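Alkaline phosphatase (PDB 2W5V) probably hydrolyses phosphate monoesters as an alkaline phosphatase, working with zinc and magnesium ions bound at its active site. Local coordinates at residues P221-E224 / K225-N229; G255-I258 / D259-G262; A267-L270 / I271-N275. The protein carries 1 engineered substitution. All coordinates share one frame; numbering follows the deposited sequence.

Interaction 1 (P221-E224 / K225-N229)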
loop_
_atom_site.group_PDB
_atom_site.type_symbol
_atom_site.label_atom_id
_atom_site.label_comp_id
_atom_site.label_asym_id
_atom_site.label_seq_id
_atom_site.Cartn_x
_atom_site.Cartn_y
_atom_site.Cartn_z
ATOM N N PRO B 221 -26.529 -1.386 12.602
ATOM C CA PRO B 221 -25.926 -0.562 13.657
ATOM C C PRO B 221 -24.415 -0.450 13.461
ATOM O O PRO B 221 -23.821 -1.329 12.834
ATOM C CB PRO B 221 -26.233 -1.355 14.936
ATOM C CG PRO B 221 -27.467 -2.144 14.593
ATOM C CD PRO B 221 -27.324 -2.503 13.145
ATOM N N THR B 222 -23.796 0.612 13.972
ATOM C CA THR B 222 -22.335 0.668 13.993
ATOM C C THR B 222 -21.825 -0.349 15.007
ATOM O O THR B 222 -22.598 -0.852 15.824
ATOM C CB THR B 222 -21.796 2.066 14.373
ATOM O OG1 THR B 222 -22.225 2.419 15.700
ATOM C CG2 THR B 222 -22.273 3.114 13.372
ATOM N N MET B 223 -20.536 -0.660 14.953
ATOM C CA MET B 223 -19.926 -1.522 15.962
ATOM C C MET B 223 -20.080 -0.872 17.335
ATOM O O MET B 223 -20.374 -1.540 18.329
ATOM C CB MET B 223 -18.440 -1.743 15.663
ATOM C CG MET B 223 -18.148 -2.631 14.454
ATOM S SD MET B 223 -18.951 -4.249 14.575
ATOM C CE MET B 223 -18.098 -4.963 15.992
ATOM N N GLU B 224 -19.887 0.443 17.381
ATOM C CA GLU B 224 -19.937 1.172 18.645
ATOM C C GLU B 224 -21.351 1.169 19.230
ATOM O O GLU B 224 -21.541 1.441 20.416
ATOM C CB GLU B 224 -19.406 2.602 18.480
ATOM C CG GLU B 224 -17.888 2.678 18.266
ATOM C CD GLU B 224 -17.366 4.102 18.093
ATOM O OE1 GLU B 224 -18.126 4.971 17.630
ATOM O OE2 GLU B 224 -16.190 4.353 18.419
ATOM N N LYS B 225 -22.339 0.854 18.397
ATOM C CA LYS B 225 -23.718 0.760 18.858
ATOM C C LYS B 225 -24.152 -0.692 19.018
ATOM O O LYS B 225 -25.337 -0.975 19.136
ATOM C CB LYS B 225 -24.663 1.487 17.904
ATOM C CG LYS B 225 -24.576 2.998 17.970
ATOM C CD LYS B 225 -25.276 3.525 19.208
ATOM C CE LYS B 225 -25.245 5.045 19.255
ATOM N NZ LYS B 225 -25.894 5.577 20.490
ATOM N N GLY B 226 -23.189 -1.607 19.003
ATOM C CA GLY B 226 -23.451 -2.996 19.342
ATOM C C GLY B 226 -23.852 -3.925 18.209
ATOM O O GLY B 226 -24.627 -4.849 18.419
ATOM N N ARG B 227 -23.327 -3.703 17.007
ATOM C CA ARG B 227 -23.615 -4.619 15.903
ATOM C C ARG B 227 -23.023 -5.997 16.186
ATOM O O ARG B 227 -23.539 -7.009 15.730
ATOM C CB ARG B 227 -23.080 -4.081 14.573
ATOM C CG ARG B 227 -23.503 -4.918 13.360
ATOM C CD ARG B 227 -23.023 -4.325 12.044
ATOM N NE ARG B 227 -21.569 -4.396 11.868
ATOM C CZ ARG B 227 -20.794 -3.340 11.640
ATOM N NH1 ARG B 227 -21.329 -2.127 11.562
ATOM N NH2 ARG B 227 -19.484 -3.496 11.485
ATOM N N GLY B 228 -21.933 -6.038 16.941
ATOM C CA GLY B 228 -21.300 -7.308 17.241
ATOM C C GLY B 228 -20.792 -7.995 15.986
ATOM O O GLY B 228 -20.494 -7.332 14.991
ATOM N N ASN B 229 -20.711 -9.324 16.032
ATOM C CA ASN B 229 -20.049 -10.110 14.990
ATOM C C ASN B 229 -20.914 -10.425 13.770
ATOM O O ASN B 229 -20.734 -11.460 13.125
ATOM C CB ASN B 229 -19.497 -11.413 15.572
ATOM C CG ASN B 229 -20.574 -12.460 15.768
ATOM O OD1 ASN B 229 -20.309 -13.660 15.690
ATOM N ND2 ASN B 229 -21.799 -12.012 16.014
HETATM O O HOH W 1 -20.411 -4.045 18.599
#
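Two successive type I turns, T222 to K225 and M223 to G226, overlap in the loop that leads from strand 210-214 to helix 230-242, and the chain leaves them through a Schellman motif. Its signature pair of bonds is complete: R227 N reaches back five residues to T222 O at 3.2 Å, and inside that G226 N binds M223 O at 2.9 Å. G226 carries the left-handed backbone conformation the motif needs; a side chain there would jam against the carbonyl of K225. T222 O also takes K225 N, and its two donors come to opposite faces of the carbonyl plane. T222 OG1 adds a weak bond to the same K225 N, with the lysine CG lying alongside the hydroxyl at 3.3 Å.

R227 then folds its side chain back over the start of the turn. CG stands anti to the backbone N (chi1 -173°), carrying the chain past P221, and a bend at chi3 (69°) swings the guanidinium round so that NH1 gives P221 O a bond of 2.9 Å, lying in the plane of that carbonyl. M223, bent at both chi2 and chi3, lays its sulfur over one face of the same guanidinium, with SD 3.2 Å from NH2. The group is thus held by a carbonyl at its edge and a thioether on a face, while NH2 turns to E273 and D276 of helix 267-291 in salt bridges that tie the loop to that helix. The acid of E224 leads off to S268. Near the exit of the turn, the M223 methyl carbon CE comes 3.5 Å from G228 O, and a water that donates to M223 O accepts from G228 N at 3.0 Å.

Interaction 2 (G255-I258 / D259-G262). With ZN (zinc ion), chain G.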
loop_
_atom_site.group_PDB
_atom_site.type_symbol
_atom_site.label_atom_id
_atom_site.label_comp_id
_atom_site.label_asym_id
_atom_site.label_seq_id
_atom_site.Cartn_x
_atom_site.Cartn_y
_atom_site.Cartn_z
ATOM N N GLY B 255 -17.337 -4.798 4.387
ATOM C CA GLY B 255 -17.247 -3.950 5.564
ATOM C C GLY B 255 -17.624 -2.547 5.118
ATOM O O GLY B 255 -16.765 -1.729 4.783
ATOM N N SER B 256 -18.924 -2.273 5.113
ATOM C CA SER B 256 -19.479 -1.103 4.436
ATOM C C SER B 256 -19.171 0.233 5.114
ATOM O O SER B 256 -19.076 1.272 4.444
ATOM C CB SER B 256 -21.003 -1.250 4.326
ATOM O OG SER B 256 -21.369 -2.519 3.801
ATOM N N GLN B 257 -19.038 0.218 6.437
ATOM C CA GLN B 257 -19.068 1.472 7.189
ATOM C C GLN B 257 -17.704 2.075 7.487
ATOM O O GLN B 257 -17.612 3.142 8.103
ATOM C CB GLN B 257 -19.898 1.326 8.467
ATOM C CG GLN B 257 -21.333 0.902 8.188
ATOM C CD GLN B 257 -22.229 1.012 9.398
ATOM O OE1 GLN B 257 -21.997 1.836 10.285
ATOM N NE2 GLN B 257 -23.261 0.180 9.445
ATOM N N ILE B 258 -16.643 1.407 7.042
ATOM C CA ILE B 258 -15.318 1.989 7.146
ATOM C C ILE B 258 -15.319 3.337 6.420
ATOM O O ILE B 258 -14.742 4.324 6.888
ATOM C CB ILE B 258 -14.252 1.060 6.544
ATOM C CG1 ILE B 258 -14.228 -0.274 7.307
ATOM C CG2 ILE B 258 -12.885 1.737 6.584
ATOM C CD1 ILE B 258 -13.621 -1.439 6.517
ATOM N N ASP B 259 -15.992 3.371 5.278
ATOM C CA ASP B 259 -16.118 4.580 4.465
ATOM C C ASP B 259 -16.782 5.718 5.254
ATOM O O ASP B 259 -16.368 6.873 5.181
ATOM C CB ASP B 259 -16.938 4.237 3.214
ATOM C CG ASP B 259 -17.141 5.429 2.289
ATOM O OD1 ASP B 259 -16.150 6.049 1.873
ATOM O OD2 ASP B 259 -18.301 5.735 1.965
ATOM N N TRP B 260 -17.809 5.381 6.025
ATOM C CA TRP B 260 -18.566 6.395 6.752
ATOM C C TRP B 260 -17.747 7.022 7.884
ATOM O O TRP B 260 -17.840 8.223 8.132
ATOM C CB TRP B 260 -19.884 5.810 7.267
ATOM C CG TRP B 260 -20.679 5.120 6.175
ATOM C CD1 TRP B 260 -20.408 5.126 4.833
ATOM C CD2 TRP B 260 -21.883 4.353 6.333
ATOM N NE1 TRP B 260 -21.356 4.398 4.151
ATOM C CE2 TRP B 260 -22.271 3.912 5.046
ATOM C CE3 TRP B 260 -22.666 3.992 7.437
ATOM C CZ2 TRP B 260 -23.409 3.128 4.833
ATOM C CZ3 TRP B 260 -23.798 3.214 7.223
ATOM C CH2 TRP B 260 -24.159 2.793 5.930
ATOM N N GLY B 261 -16.937 6.214 8.555
ATOM C CA GLY B 261 -15.993 6.728 9.531
ATOM C C GLY B 261 -15.030 7.710 8.886
ATOM O O GLY B 261 -14.714 8.753 9.465
ATOM N N GLY B 262 -14.557 7.376 7.685
ATOM C CA GLY B 262 -13.661 8.249 6.936
ATOM C C GLY B 262 -14.308 9.577 6.557
ATOM O O GLY B 262 -13.706 10.640 6.702
HETATM ZN ZN ZN G . -17.831 7.335 0.413
HETATM O O HOH W 2 -20.339 7.690 -0.061
#
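Q257 and W260 meet where strand 249-255 gives way to helix 258-263, the short helix that brings D259 to a zinc ion. The tight part lies at the benzene half of the indole. Q257 CG sits over one face there, 3.8 Å from the centroid of the six-membered ring in a CH-pi contact, and approaches W260 CE3 to 3.4 Å. The glutamine amide follows the same face, its plane turned 23° from the ring and Q257 CD 3.5 Å from W260 CZ3. That amide is also gripped by its polar atoms: OE1 meets the hydroxyl of Y269, and NE2 serves the carbonyls of M220 and T130.

The pyrrole half is looser. S256 O lies above the same face but remains 3.9 Å from W260 NE1, and W260 is the one touching residue that is partly exposed rather than buried. Replacing the indole with an alanine here would probably leave Q257 CG without its CH-pi partner and open a gap along the amide, which its hydrogen bonds to Y269, M220 and T130 would then have to hold alone.

D259 OD2 lies in the ring plane at the edge of the indole. With CG anti to the backbone N (chi1 180°), the carboxylate is directed out to the zinc, which it grips through both oxygens, OD2 at 2.3 Å and OD1 at 2.6 Å. H263, H337, the phosphorylated S84 and a water complete the coordination.

The first turn of the helix is set by G261 N on Q257 O at 3.2 Å and by G262 N on I258 O. On the sheet side, backbone bonds from G255 to I41 and D43 join the segment to the end of strand 36-42, while I258 packs against E273 and I274 of helix 267-291.

Interaction 3 (A267-L270 / I271-N275). With MG (magnesium ion), chain J.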
loop_
_atom_site.group_PDB
_atom_site.type_symbol
_atom_site.label_atom_id
_atom_site.label_comp_id
_atom_site.label_asym_id
_atom_site.label_seq_id
_atom_site.Cartn_x
_atom_site.Cartn_y
_atom_site.Cartn_z
ATOM N N ALA B 267 -12.124 8.871 13.867
ATOM C CA ALA B 267 -11.152 7.790 14.013
ATOM C C ALA B 267 -11.694 6.537 14.704
ATOM O O ALA B 267 -11.488 5.420 14.217
ATOM C CB ALA B 267 -9.876 8.285 14.721
ATOM N N SER B 268 -12.363 6.694 15.839
ATOM C CA SER B 268 -12.799 5.502 16.557
ATOM C C SER B 268 -13.838 4.723 15.751
ATOM O O SER B 268 -13.860 3.496 15.783
ATOM C CB SER B 268 -13.323 5.825 17.959
ATOM O OG SER B 268 -14.544 6.533 17.912
ATOM N N TYR B 269 -14.688 5.443 15.033
ATOM C CA TYR B 269 -15.683 4.821 14.161
ATOM C C TYR B 269 -14.960 4.020 13.080
ATOM O O TYR B 269 -15.207 2.820 12.898
ATOM C CB TYR B 269 -16.553 5.920 13.547
ATOM C CG TYR B 269 -17.731 5.475 12.697
ATOM C CD1 TYR B 269 -18.181 4.157 12.697
ATOM C CD2 TYR B 269 -18.419 6.402 11.918
ATOM C CE1 TYR B 269 -19.276 3.773 11.917
ATOM C CE2 TYR B 269 -19.510 6.028 11.141
ATOM C CZ TYR B 269 -19.932 4.715 11.147
ATOM O OH TYR B 269 -21.015 4.357 10.372
ATOM N N LEU B 270 -14.048 4.688 12.376
ATOM C CA LEU B 270 -13.270 4.056 11.316
ATOM C C LEU B 270 -12.542 2.824 11.843
ATOM O O LEU B 270 -12.623 1.738 11.262
ATOM C CB LEU B 270 -12.258 5.052 10.749
ATOM C CG LEU B 270 -11.486 4.661 9.492
ATOM C CD1 LEU B 270 -11.024 5.923 8.772
ATOM C CD2 LEU B 270 -10.298 3.748 9.830
ATOM N N ILE B 271 -11.841 2.998 12.958
ATOM C CA ILE B 271 -11.031 1.929 13.524
ATOM C C ILE B 271 -11.854 0.711 13.953
ATOM O O ILE B 271 -11.490 -0.432 13.658
ATOM C CB ILE B 271 -10.180 2.442 14.701
ATOM C CG1 ILE B 271 -9.063 3.341 14.172
ATOM C CG2 ILE B 271 -9.585 1.279 15.471
ATOM C CD1 ILE B 271 -8.303 4.070 15.257
ATOM N N SER B 272 -12.967 0.945 14.638
ATOM C CA SER B 272 -13.793 -0.169 15.091
ATOM C C SER B 272 -14.390 -0.916 13.897
ATOM O O SER B 272 -14.542 -2.142 13.934
ATOM C CB SER B 272 -14.891 0.289 16.066
ATOM O OG SER B 272 -15.717 1.288 15.500
ATOM N N GLU B 273 -14.720 -0.187 12.834
ATOM C CA GLU B 273 -15.318 -0.833 11.669
ATOM C C GLU B 273 -14.293 -1.694 10.920
ATOM O O GLU B 273 -14.605 -2.800 10.480
ATOM C CB GLU B 273 -15.968 0.188 10.730
ATOM C CG GLU B 273 -17.155 0.968 11.338
ATOM C CD GLU B 273 -18.333 0.078 11.744
ATOM O OE1 GLU B 273 -18.663 -0.867 11.001
ATOM O OE2 GLU B 273 -18.946 0.335 12.805
ATOM N N ILE B 274 -13.069 -1.204 10.775
ATOM C CA ILE B 274 -12.087 -1.996 10.041
ATOM C C ILE B 274 -11.565 -3.153 10.893
ATOM O O ILE B 274 -11.201 -4.198 10.363
ATOM C CB ILE B 274 -10.939 -1.159 9.438
ATOM C CG1 ILE B 274 -10.147 -2.017 8.442
ATOM C CG2 ILE B 274 -10.042 -0.614 10.522
ATOM C CD1 ILE B 274 -9.135 -1.247 7.626
ATOM N N ASN B 275 -11.542 -2.973 12.210
ATOM C CA ASN B 275 -11.230 -4.085 13.103
ATOM C C ASN B 275 -12.231 -5.233 12.927
ATOM O O ASN B 275 -11.849 -6.405 12.924
ATOM C CB ASN B 275 -11.186 -3.629 14.566
ATOM C CG ASN B 275 -9.852 -2.991 14.940
ATOM O OD1 ASN B 275 -8.909 -2.977 14.146
ATOM N ND2 ASN B 275 -9.769 -2.464 16.157
HETATM MG MG MG J . -15.133 8.934 17.707
HETATM O O HOH W 3 -12.675 9.229 17.356
HETATM O O HOH W 4 -17.388 8.017 17.805
HETATM O O HOH W 5 -14.620 9.104 20.245
HETATM O O HOH W 6 -16.040 11.269 17.304
#
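Y269 and E273 stand one turn apart at the start of helix 267-291, where regular backbone bonds such as I271 N to A267 O (2.8 Å) set the alpha-helical frame. E273 folds back over that turn. Its CB touches Y269 O at 3.5 Å; CG comes closer to the same carbonyl, and with chi1 at -63° and a second bend at chi2 it also lies 3.6 Å from the tyrosine CE1. CD stays near the CE1-CD1 side of the ring, and OE2 ends at its edge, in the ring plane and 3.6 Å from CE1, with the carboxylate almost perpendicular to the ring (83°). OE2 accepts from the backbone N of M223, while OE1 pairs with R227, so both carboxylate oxygens hold the loop 221-229.

S272 OG lies within hydrogen-bonding range of two carbonyls of the previous turn, S268 O at 2.9 Å and Y269 O at 3.1 Å; its single proton may serve either. At the helix start S268 OG, also hydrogen-bonded to E224 OE2, binds a magnesium ion, joined by N266 and four waters. One of these waters, 2.5 Å from the magnesium, also accepts from S268 N at 3.0 Å.

Overall arrangement
The three contacts form one cluster, with interaction 3 in the middle: its centre lies about 8 Å from that of interaction 2 and about 11 Å from that of interaction 1. Y269 OH faces Q257 OE1 at 2.7 Å, a probable hydrogen bond. R227 NH2 and E273 OE1 form a salt bridge at 2.8 Å, and E224 OE2 lies 2.8 Å from S268 OG, a probable hydrogen bond, so interaction 1 touches a ligand of the magnesium ion at the start of helix 267-291. Interactions 1 and 2 touch through T222 CG2 and Q257 OE1, 3.4 Å apart. Interaction 2 supplies D259 to an active-site zinc, whereas in interaction 3 the L270 side chain is about 11 Å from a zinc.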